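Local coordinates for sp1 protein (PDB 6LPA), which is associated with host-cell proliferation and immune evasion in coronavirus infection, and probably dampens host gene expression as related nsp1 proteins do, at residues A[5-10]-A[98-103]; A[14-19]-A[90-95]. One frame throughout, in Å; residues are numbered along the deposited sequence.

Contact 1: A[5-10]-A[98-103]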
# COMPACT_ATOMS: atom_id res chain seq x y z
N GLN A 5 -0.51 -19.56 -9.74
CA GLN A 5 -0.81 -20.79 -8.99
C GLN A 5 0.41 -21.04 -8.09
O GLN A 5 1.43 -21.52 -8.57
CB GLN A 5 -1.07 -21.97 -9.90
CG GLN A 5 -2.18 -22.88 -9.42
CD GLN A 5 -1.72 -23.86 -8.34
OE1 GLN A 5 -0.61 -23.75 -7.81
NE2 GLN A 5 -2.57 -24.83 -8.02
N LEU A 6 0.27 -20.71 -6.80
CA LEU A 6 1.40 -20.62 -5.88
C LEU A 6 1.21 -21.54 -4.68
O LEU A 6 0.13 -21.59 -4.08
CB LEU A 6 1.58 -19.18 -5.36
CG LEU A 6 2.74 -18.29 -5.79
CD1 LEU A 6 2.65 -16.92 -5.08
CD2 LEU A 6 4.08 -18.96 -5.53
N THR A 7 2.27 -22.25 -4.32
CA THR A 7 2.33 -22.95 -3.04
C THR A 7 3.01 -22.02 -2.04
O THR A 7 4.17 -21.63 -2.22
CB THR A 7 3.06 -24.28 -3.17
OG1 THR A 7 2.40 -25.08 -4.16
CG2 THR A 7 3.02 -25.03 -1.85
N LEU A 8 2.28 -21.65 -1.00
CA LEU A 8 2.75 -20.74 0.03
C LEU A 8 2.89 -21.47 1.36
O LEU A 8 2.14 -22.39 1.65
CB LEU A 8 1.79 -19.56 0.20
CG LEU A 8 1.55 -18.69 -1.03
CD1 LEU A 8 0.50 -17.63 -0.72
CD2 LEU A 8 2.85 -18.06 -1.52
N ALA A 9 3.85 -21.01 2.16
CA ALA A 9 4.04 -21.55 3.50
C ALA A 9 3.12 -20.81 4.47
O ALA A 9 3.40 -19.67 4.86
CB ALA A 9 5.50 -21.43 3.92
N VAL A 10 2.03 -21.45 4.86
CA VAL A 10 1.04 -20.85 5.74
C VAL A 10 1.46 -21.06 7.18
O VAL A 10 1.70 -22.19 7.61
CB VAL A 10 -0.35 -21.44 5.48
CG1 VAL A 10 -1.35 -20.90 6.52
CG2 VAL A 10 -0.78 -21.15 4.04
N LEU A 98 2.02 -26.34 4.01
CA LEU A 98 1.95 -25.90 2.62
C LEU A 98 0.51 -25.90 2.13
O LEU A 98 -0.26 -26.83 2.42
CB LEU A 98 2.82 -26.79 1.74
CG LEU A 98 4.30 -26.72 2.09
CD1 LEU A 98 5.17 -27.69 1.26
CD2 LEU A 98 4.79 -25.29 1.93
N GLU A 99 0.13 -24.84 1.40
CA GLU A 99 -1.23 -24.68 0.91
C GLU A 99 -1.21 -23.99 -0.45
O GLU A 99 -0.27 -23.27 -0.79
CB GLU A 99 -2.13 -23.86 1.85
CG GLU A 99 -2.11 -24.26 3.31
CD GLU A 99 -2.83 -25.55 3.55
OE1 GLU A 99 -3.34 -26.13 2.57
OE2 GLU A 99 -2.92 -25.97 4.73
N GLU A 100 -2.30 -24.17 -1.19
CA GLU A 100 -2.41 -23.76 -2.59
C GLU A 100 -3.26 -22.51 -2.73
O GLU A 100 -4.40 -22.47 -2.25
CB GLU A 100 -3.00 -24.89 -3.43
CG GLU A 100 -2.36 -25.02 -4.77
CD GLU A 100 -1.00 -25.69 -4.71
OE1 GLU A 100 -0.50 -25.97 -3.59
OE2 GLU A 100 -0.43 -25.96 -5.80
N PHE A 101 -2.72 -21.50 -3.40
CA PHE A 101 -3.39 -20.23 -3.61
C PHE A 101 -3.32 -19.86 -5.08
O PHE A 101 -2.47 -20.34 -5.83
CB PHE A 101 -2.76 -19.09 -2.79
CG PHE A 101 -2.80 -19.31 -1.31
CD1 PHE A 101 -1.87 -20.14 -0.68
CD2 PHE A 101 -3.74 -18.67 -0.53
CE1 PHE A 101 -1.90 -20.34 0.70
CE2 PHE A 101 -3.77 -18.86 0.85
CZ PHE A 101 -2.85 -19.69 1.46
N GLN A 102 -4.21 -18.96 -5.49
CA GLN A 102 -4.13 -18.37 -6.82
C GLN A 102 -3.92 -16.86 -6.70
O GLN A 102 -4.74 -16.16 -6.10
CB GLN A 102 -5.38 -18.71 -7.63
CG GLN A 102 -5.12 -19.92 -8.50
CD GLN A 102 -6.38 -20.60 -8.93
OE1 GLN A 102 -7.39 -20.57 -8.21
NE2 GLN A 102 -6.35 -21.23 -10.10
N VAL A 103 -2.82 -16.38 -7.29
CA VAL A 103 -2.27 -15.04 -7.05
C VAL A 103 -1.87 -14.38 -8.37
O VAL A 103 -1.19 -14.98 -9.20
CB VAL A 103 -1.04 -15.09 -6.12
CG1 VAL A 103 -0.64 -13.69 -5.73
CG2 VAL A 103 -1.30 -15.96 -4.89
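Phe-101 O receives two donors from adjoining residues: Leu-6 N, in a hydrogen bond of 2.9 Å whose N-H...O angle of 174° is nearly straight, and the weaker CA-H of Gln-5. Phe-101 N returns a bond to Leu-6 O, which makes this an antiparallel hydrogen-bonded pair. Leu-8 and Glu-99 form the next one, with Leu-8 N 3.0 Å from Glu-99 O, and Thr-7/Glu-100 is the non-hydrogen-bonded pair in between. The axes of strands 6-10 and 98-101 run at 137°, well short of 180°, as expected of strongly twisted strands. Strand 6-11 lies outermost in the sheet, yet Ala-9 shares a backbone hydrogen bond with Phe-44 of strand 42-46, at the opposite border; this closure is consistent with the irregular six-stranded beta-barrel of alphacoronavirus nsp1. Leu-8, its CG anti to the carbonyl carbon, crosses Phe-101 at about a right angle and sets CD1 over the ring face, 3.9 Å from the centroid and 29° off the normal, a CH-pi contact. Val-10 CG2 instead meets the ring at its edge, in plane, 3.6 Å from Phe-101 CE1, and also packs 3.5 Å from Glu-99 CG. The Phe-44 ring meets Phe-101 as well. On the face carrying Thr-7 and Glu-100, both exposed, Thr-7 OG1 donates to Glu-100 OE1 at 3.1 Å from above the carboxylate plane, while Thr-7 CG2 rests 4.0 Å from Leu-98 CB.

Contact 2: A[14-19]-A[90-95]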
# COMPACT_ATOMS: atom_id res chain seq x y z
N GLN A 14 1.79 -20.97 17.24
CA GLN A 14 1.07 -20.10 18.19
C GLN A 14 1.50 -18.65 18.06
O GLN A 14 0.67 -17.73 18.14
CB GLN A 14 1.34 -20.57 19.62
CG GLN A 14 0.24 -21.35 20.21
CD GLN A 14 -0.99 -20.51 20.48
OE1 GLN A 14 -1.08 -19.32 20.12
NE2 GLN A 14 -1.97 -21.15 21.08
N GLU A 15 2.80 -18.41 17.93
CA GLU A 15 3.35 -17.07 17.74
C GLU A 15 4.23 -17.08 16.51
O GLU A 15 4.92 -18.07 16.23
CB GLU A 15 4.15 -16.59 18.97
CG GLU A 15 3.36 -15.66 19.88
CD GLU A 15 4.25 -14.69 20.67
OE1 GLU A 15 3.70 -13.74 21.26
OE2 GLU A 15 5.49 -14.90 20.69
N ILE A 16 4.20 -15.98 15.77
CA ILE A 16 4.92 -15.86 14.50
C ILE A 16 5.89 -14.71 14.69
O ILE A 16 5.47 -13.54 14.77
CB ILE A 16 3.96 -15.61 13.32
CG1 ILE A 16 3.14 -16.87 13.01
CG2 ILE A 16 4.69 -15.18 12.06
CD1 ILE A 16 1.75 -16.53 12.40
N SER A 17 7.17 -15.02 14.81
CA SER A 17 8.17 -13.96 14.78
C SER A 17 8.48 -13.60 13.33
O SER A 17 8.76 -14.48 12.51
CB SER A 17 9.44 -14.41 15.50
OG SER A 17 10.45 -13.45 15.27
N ALA A 18 8.41 -12.30 13.01
CA ALA A 18 8.47 -11.86 11.62
C ALA A 18 9.05 -10.45 11.57
O ALA A 18 9.37 -9.85 12.59
CB ALA A 18 7.08 -11.91 10.98
N HIS A 19 9.17 -9.93 10.35
CA HIS A 19 9.62 -8.56 10.19
C HIS A 19 9.12 -8.02 8.85
O HIS A 19 8.85 -8.79 7.93
CB HIS A 19 11.15 -8.45 10.27
CG HIS A 19 11.88 -9.20 9.21
ND1 HIS A 19 12.30 -8.62 8.03
CD2 HIS A 19 12.27 -10.50 9.14
CE1 HIS A 19 12.91 -9.53 7.28
NE2 HIS A 19 12.91 -10.67 7.94
N ILE A 90 4.71 -12.40 4.90
CA ILE A 90 5.61 -11.66 5.77
C ILE A 90 6.87 -12.48 5.99
O ILE A 90 6.78 -13.67 6.33
CB ILE A 90 4.95 -11.35 7.13
CG1 ILE A 90 3.49 -10.89 6.94
CG2 ILE A 90 5.77 -10.33 7.89
CD1 ILE A 90 2.69 -10.76 8.24
N PRO A 91 8.05 -11.88 5.86
CA PRO A 91 9.29 -12.62 6.14
C PRO A 91 9.24 -13.20 7.54
O PRO A 91 9.03 -12.48 8.53
CB PRO A 91 10.38 -11.56 5.97
CG PRO A 91 9.79 -10.57 5.00
CD PRO A 91 8.32 -10.51 5.38
N SER A 92 9.39 -14.52 7.62
CA SER A 92 9.30 -15.24 8.88
C SER A 92 9.84 -16.65 8.69
O SER A 92 9.69 -17.24 7.62
CB SER A 92 7.85 -15.30 9.39
OG SER A 92 7.78 -16.15 10.51
N ASN A 93 10.45 -17.17 9.75
CA ASN A 93 10.89 -18.56 9.81
C ASN A 93 9.96 -19.45 10.64
O ASN A 93 10.39 -20.49 11.14
CB ASN A 93 12.32 -18.63 10.36
CG ASN A 93 13.36 -18.08 9.37
OD1 ASN A 93 13.28 -18.34 8.17
ND2 ASN A 93 14.32 -17.31 9.88
N SER A 94 8.68 -19.07 10.79
CA SER A 94 7.79 -19.87 11.62
C SER A 94 7.51 -21.24 11.00
O SER A 94 7.70 -21.46 9.79
CB SER A 94 6.46 -19.15 11.83
OG SER A 94 5.62 -19.37 10.72
N ASN A 95 7.04 -22.16 11.84
CA ASN A 95 6.53 -23.44 11.36
C ASN A 95 5.30 -23.19 10.50
O ASN A 95 4.58 -22.21 10.69
CB ASN A 95 6.18 -24.38 12.52
CG ASN A 95 7.39 -24.72 13.39
OD1 ASN A 95 8.48 -24.97 12.88
ND2 ASN A 95 7.19 -24.73 14.71
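His-19 CG lies between its own backbone N and carbonyl carbon (chi1 62°), which starts the imidazole toward Pro-91, while Ser-92 OG stands anti to its backbone N (chi1 172°), within reach of Ser-17 O. The imidazole presents a face to Pro-91: Pro-91 CB sits 3.6 Å from the centroid of the His-19 ring, offset toward the rim, and 3.3 Å from His-19 NE2. This CH-pi contact accompanies a backbone hydrogen bond from His-19 N to Pro-91 O of 3.1 Å, bent to 148° at the hydrogen. Ala-18 points its CB toward the other segment, where it lies 3.7 Å from Ile-90 CG2. The contact joins the end of strand 85-91 and the turn after it to strand 16-17, which pairs in parallel with strand 53-54 through backbone bonds of Ile-16 and Ala-18 with Ile-54; the small two-stranded sheet thus packs against the C-terminal end of strand 85-91 in the main sheet. Ser-92 OG donates to Ser-17 O at 2.8 Å and accepts from Ser-94 N at 3.1 Å, the second bond defining an ST turn; Ile-16 CG2 packs 3.6 Å from the same oxygen. Ser-94, whose N-H closes the turn, hydrogen-bonds through its O to Arg-43 of strand 42-46. A carbonyl can only accept and a backbone N-H only donate, which implies that the proton of this buried hydroxyl is directed at Ser-17 O, and the two bonds together restrict its rotation.

How the contacts relate
From the N terminus the chain lays down strand 6-11, the first half of contact 1, and then residues 14-19, the first half of contact 2. It next runs through the helices and strand 42-46 and on to strand 85-91, whose end and following turn return to 14-19: contact 2 closes a loop of 70 intervening residues. Strand 96-104 follows and comes back to 5-10, so contact 1 closes a wider loop of 87 residues, with contact 2 nested inside it. The contact centres are about 17 Å apart and their segments only adjoin in sequence. Contact 1 joins two strands within the main sheet; contact 2 ties that sheet to the two-stranded pair 16-17 and 53-54.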